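Local coordinates for protein of unknown function with a Fic domain (Bacteroides thetaiotaomicron VPI-5482, PDB 3CUC), which is of unknown function but belongs to the Fic/DOC family of mostly helical proteins, at residues 31-36 / 76-81; 37-42 / 218-223. All blocks are in the same frame, centred on the assembly; numbering follows the deposited sequence.

Contact 1 of 2, residues 31-36 / 76-81; sequences KFKLEF and AHNVGL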
# COMPACT_ATOMS: atom_id res chain seq x y z
N LYS A 31 0.31 -16.52 4.28
CA LYS A 31 1.60 -16.08 3.73
C LYS A 31 1.58 -14.59 3.40
O LYS A 31 2.56 -13.89 3.69
CB LYS A 31 1.99 -16.87 2.48
CG LYS A 31 3.49 -16.77 2.18
CD LYS A 31 3.85 -17.04 0.72
CE LYS A 31 5.35 -16.82 0.45
NZ LYS A 31 6.23 -17.70 1.29
N PHE A 32 0.50 -14.11 2.81
CA PHE A 32 0.44 -12.71 2.43
C PHE A 32 0.46 -11.78 3.65
O PHE A 32 1.22 -10.81 3.69
CB PHE A 32 -0.79 -12.41 1.56
CG PHE A 32 -0.99 -10.94 1.35
CD1 PHE A 32 -0.25 -10.27 0.39
CD2 PHE A 32 -1.85 -10.23 2.15
CE1 PHE A 32 -0.41 -8.92 0.21
CE2 PHE A 32 -2.01 -8.87 1.99
CZ PHE A 32 -1.29 -8.21 1.02
N LYS A 33 -0.38 -12.09 4.64
CA LYS A 33 -0.45 -11.30 5.88
C LYS A 33 0.94 -11.15 6.49
O LYS A 33 1.35 -10.07 6.93
CB LYS A 33 -1.36 -11.99 6.90
CG LYS A 33 -1.78 -11.10 8.06
CD LYS A 33 -2.83 -11.78 8.95
CE LYS A 33 -2.18 -12.83 9.87
NZ LYS A 33 -3.14 -13.36 10.88
N LEU A 34 1.66 -12.26 6.50
CA LEU A 34 2.98 -12.31 7.05
C LEU A 34 3.92 -11.38 6.27
O LEU A 34 4.53 -10.46 6.81
CB LEU A 34 3.49 -13.75 6.98
CG LEU A 34 4.38 -14.24 8.11
CD1 LEU A 34 5.51 -13.24 8.39
CD2 LEU A 34 3.51 -14.51 9.34
N GLU A 35 4.00 -11.63 4.96
CA GLU A 35 4.98 -10.95 4.13
C GLU A 35 4.68 -9.48 3.93
O GLU A 35 5.60 -8.66 3.85
CB GLU A 35 5.09 -11.65 2.77
CG GLU A 35 5.66 -13.07 2.90
CD GLU A 35 6.64 -13.42 1.80
OE1 GLU A 35 6.42 -13.00 0.64
OE2 GLU A 35 7.64 -14.10 2.11
N PHE A 36 3.40 -9.13 3.85
CA PHE A 36 3.01 -7.74 3.68
C PHE A 36 3.34 -6.94 4.93
O PHE A 36 4.00 -5.91 4.85
CB PHE A 36 1.52 -7.62 3.34
CG PHE A 36 1.08 -6.21 3.13
CD1 PHE A 36 1.76 -5.38 2.25
CD2 PHE A 36 -0.02 -5.70 3.81
CE1 PHE A 36 1.36 -4.06 2.05
CE2 PHE A 36 -0.43 -4.38 3.61
CZ PHE A 36 0.26 -3.56 2.74
N ALA A 76 -0.52 -3.13 14.86
CA ALA A 76 -1.48 -2.10 14.45
C ALA A 76 -1.62 -2.09 12.92
O ALA A 76 -2.72 -1.94 12.39
CB ALA A 76 -1.05 -0.74 14.96
N HIS A 77 -0.50 -2.25 12.23
CA HIS A 77 -0.50 -2.35 10.77
C HIS A 77 -1.34 -3.52 10.29
O HIS A 77 -2.01 -3.43 9.26
CB HIS A 77 0.93 -2.48 10.24
CG HIS A 77 1.01 -2.45 8.75
ND1 HIS A 77 0.88 -3.59 7.98
CD2 HIS A 77 1.20 -1.43 7.88
CE1 HIS A 77 0.99 -3.27 6.71
NE2 HIS A 77 1.19 -1.97 6.62
N ASN A 78 -1.32 -4.63 11.02
CA ASN A 78 -2.14 -5.77 10.65
C ASN A 78 -3.63 -5.48 10.86
O ASN A 78 -4.47 -5.99 10.12
CB ASN A 78 -1.75 -7.02 11.42
CG ASN A 78 -2.50 -8.24 10.95
OD1 ASN A 78 -2.51 -8.55 9.77
ND2 ASN A 78 -3.15 -8.93 11.88
N VAL A 79 -3.95 -4.68 11.87
CA VAL A 79 -5.32 -4.22 12.08
C VAL A 79 -5.69 -3.33 10.89
O VAL A 79 -6.80 -3.40 10.38
CB VAL A 79 -5.50 -3.46 13.43
CG1 VAL A 79 -6.88 -2.82 13.51
CG2 VAL A 79 -5.27 -4.40 14.61
N GLY A 80 -4.74 -2.52 10.45
CA GLY A 80 -4.91 -1.71 9.24
C GLY A 80 -5.21 -2.54 8.02
O GLY A 80 -6.09 -2.19 7.24
N LEU A 81 -4.49 -3.65 7.83
CA LEU A 81 -4.74 -4.54 6.69
C LEU A 81 -6.18 -5.07 6.75
O LEU A 81 -6.91 -5.00 5.77
CB LEU A 81 -3.74 -5.71 6.66
CG LEU A 81 -4.01 -6.84 5.65
CD1 LEU A 81 -4.07 -6.29 4.23
CD2 LEU A 81 -2.96 -7.96 5.75

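Contact 2 of 2, residues 37-42 / 218-223; sequences NYNSNH and MIVIHS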
# COMPACT_ATOMS: atom_id res chain seq x y z
N ASN A 37 2.88 -7.43 6.08
CA ASN A 37 3.15 -6.75 7.35
C ASN A 37 4.65 -6.57 7.58
O ASN A 37 5.12 -5.48 7.94
CB ASN A 37 2.50 -7.49 8.53
CG ASN A 37 1.00 -7.24 8.63
OD1 ASN A 37 0.56 -6.09 8.71
ND2 ASN A 37 0.21 -8.31 8.66
N TYR A 38 5.40 -7.65 7.36
CA TYR A 38 6.84 -7.59 7.56
C TYR A 38 7.45 -6.55 6.65
O TYR A 38 8.10 -5.61 7.11
CB TYR A 38 7.50 -8.95 7.31
CG TYR A 38 9.00 -8.87 7.37
CD1 TYR A 38 9.68 -8.97 8.58
CD2 TYR A 38 9.75 -8.68 6.21
CE1 TYR A 38 11.06 -8.89 8.63
CE2 TYR A 38 11.14 -8.60 6.25
CZ TYR A 38 11.79 -8.70 7.46
OH TYR A 38 13.16 -8.62 7.49
N ASN A 39 7.25 -6.71 5.35
CA ASN A 39 7.92 -5.87 4.37
C ASN A 39 7.50 -4.41 4.41
O ASN A 39 8.35 -3.52 4.37
CB ASN A 39 7.73 -6.43 2.96
CG ASN A 39 8.61 -7.65 2.70
OD1 ASN A 39 9.81 -7.52 2.48
ND2 ASN A 39 8.00 -8.83 2.69
N SER A 40 6.20 -4.15 4.51
CA SER A 40 5.71 -2.77 4.46
C SER A 40 6.27 -1.98 5.64
O SER A 40 6.61 -0.81 5.50
CB SER A 40 4.18 -2.72 4.41
OG SER A 40 3.68 -1.41 4.21
N ASN A 41 6.38 -2.63 6.80
CA ASN A 41 6.97 -1.99 7.98
C ASN A 41 8.50 -1.96 7.94
O ASN A 41 9.12 -1.00 8.41
CB ASN A 41 6.50 -2.69 9.26
CG ASN A 41 5.06 -2.38 9.60
OD1 ASN A 41 4.17 -3.19 9.35
ND2 ASN A 41 4.82 -1.20 10.18
N HIS A 42 9.11 -2.99 7.37
CA HIS A 42 10.57 -3.02 7.26
C HIS A 42 11.07 -1.90 6.34
O HIS A 42 12.12 -1.33 6.61
CB HIS A 42 11.05 -4.38 6.76
CG HIS A 42 12.32 -4.83 7.41
ND1 HIS A 42 12.32 -5.51 8.61
CD2 HIS A 42 13.61 -4.70 7.05
CE1 HIS A 42 13.56 -5.78 8.96
NE2 HIS A 42 14.37 -5.31 8.03
N MSE A 218 -3.65 -9.29 -3.46
CA MSE A 218 -2.89 -8.15 -2.99
C MSE A 218 -1.39 -8.37 -3.20
O MSE A 218 -0.93 -9.51 -3.34
CB MSE A 218 -3.24 -7.87 -1.53
CG MSE A 218 -4.64 -7.30 -1.38
SE MSE A 218 -5.17 -7.08 0.44
CE MSE A 218 -5.46 -8.97 0.95
N ILE A 219 -0.64 -7.27 -3.25
CA ILE A 219 0.79 -7.34 -3.57
C ILE A 219 1.67 -6.95 -2.38
O ILE A 219 1.24 -6.27 -1.45
CB ILE A 219 1.16 -6.46 -4.80
CG1 ILE A 219 0.90 -4.97 -4.53
CG2 ILE A 219 0.37 -6.91 -6.03
CD1 ILE A 219 1.70 -4.07 -5.41
N VAL A 220 2.92 -7.42 -2.44
CA VAL A 220 3.94 -7.12 -1.44
C VAL A 220 5.11 -6.42 -2.12
O VAL A 220 5.85 -7.04 -2.89
CB VAL A 220 4.47 -8.41 -0.78
CG1 VAL A 220 5.59 -8.07 0.20
CG2 VAL A 220 3.37 -9.15 -0.07
N ILE A 221 5.30 -5.13 -1.85
CA ILE A 221 6.54 -4.47 -2.26
C ILE A 221 7.59 -4.90 -1.24
O ILE A 221 7.46 -4.60 -0.05
CB ILE A 221 6.41 -2.94 -2.30
CG1 ILE A 221 5.32 -2.54 -3.31
CG2 ILE A 221 7.73 -2.32 -2.71
CD1 ILE A 221 4.98 -1.07 -3.26
N HIS A 222 8.59 -5.65 -1.70
CA HIS A 222 9.57 -6.27 -0.80
C HIS A 222 10.64 -5.27 -0.39
O HIS A 222 11.14 -4.54 -1.24
CB HIS A 222 10.23 -7.48 -1.48
CG HIS A 222 9.30 -8.64 -1.66
ND1 HIS A 222 9.22 -9.68 -0.77
CD2 HIS A 222 8.40 -8.91 -2.63
CE1 HIS A 222 8.31 -10.54 -1.18
NE2 HIS A 222 7.80 -10.10 -2.31
N SER A 223 10.98 -5.24 0.90
CA SER A 223 11.94 -4.25 1.41
C SER A 223 13.37 -4.47 0.89
O SER A 223 14.17 -3.54 0.87
CB SER A 223 11.93 -4.17 2.94
OG SER A 223 12.72 -5.20 3.53

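Contact 1 of 2, residues 31-36 / 76-81
Leu-81 meets Phe-32 and Phe-36, neighbours one turn apart on the facing helix, and buries the largest share of the surface here. Its CG lies anti to the backbone N (chi1 171°), and both methyls beyond it, CD1 and CD2, lie 4.0 Å from CE2 of Phe-32. CD1 sits at the edge of the Phe-32 ring, in its plane, and is also 4.1 Å from CD2 of Phe-36. A branched leucine suits this place because one side chain can serve two rings.

The aromatic pair comes next. The imidazole of His-77 and the ring of Phe-36 lie obliquely, planes 54° apart and centroids 5.2 Å apart, with CE1 of His-77 coming 3.6 Å from CE2 of Phe-36. This contact uses carbon, leaving ND1 to hydrogen-bond OD1 of Asn-37.

At the more exposed side, the aliphatic part of Lys-33 passes Asn-78, its CG 3.2 Å from OD1. That oxygen is hydrogen-bonded to ND2 of Asn-37; a lysine here offers its CG and CD methylenes, both near OD1 of Asn-78.

The two segments belong to helices 22-42 and 68-89, whose local axes approach to 10.8 Å and cross steeply, at 131° between their directions. Helix 199-213 also borders the aromatic side, Leu-205 and Asn-208 touching Phe-36, while Leu-57 of helix 50-59 touches Asn-78.

Contact 2 of 2, residues 37-42 / 218-223
Asn-39 reaches from its helix to the extended residues 220-222 and to Ser-223, where the chain turns, and almost every atom of its side chain finds a neighbour there. CB starts the contact 3.5 Å from the carbonyl O of Ile-221, with CG1 of Val-220 also close by. CG is turned anti to the carbonyl carbon (chi1 -76°), and from it the amide forks. OD1 accepts the backbone N-H of Ser-223 at 3.0 Å, in a nearly straight bond (168° at the hydrogen) whose donor is tilted 30° from the carbonyl plane. On the other branch, ND2 packs 3.5 Å from CG1 of Val-220 and gives its hydrogen bond to the backbone O of Glu-35. Asparagine suits this spot because one short amide can accept from the loop and donate to its own helix.

Beyond the amide, CG1 of Val-220 lies 3.8 Å above the centre of the His-222 ring. One turn after Asn-39, CB of His-42 rests 3.7 Å from OG of Ser-223, a small residue that lets helix and loop come close.

The loop thus runs over the C-terminal part of helix 22-42, between helices 199-213 and 226-240 in sequence, with Tyr-261 and Arg-268 of helix 256-277 touching Ile-221 and His-222.

Overall arrangement
Both contacts use helix 22-42, contact 1 its middle and contact 2 its last turns, with centres about 9 Å apart. Contact 1 is the more buried: it joins two helices through rings and methyl groups, with no hydrogen bond between its segments. Contact 2, partly buried, joins helix to loop, and an asparagine amide pairs with a backbone N-H of the loop. Asn-37, on the part of the helix used by contact 2, faces helix 68-89 instead of the loop. Phe-32 also touches Met-218 and Val-220, so the helix is held between helix 68-89 and the loop within the largely helical Fic-family fold.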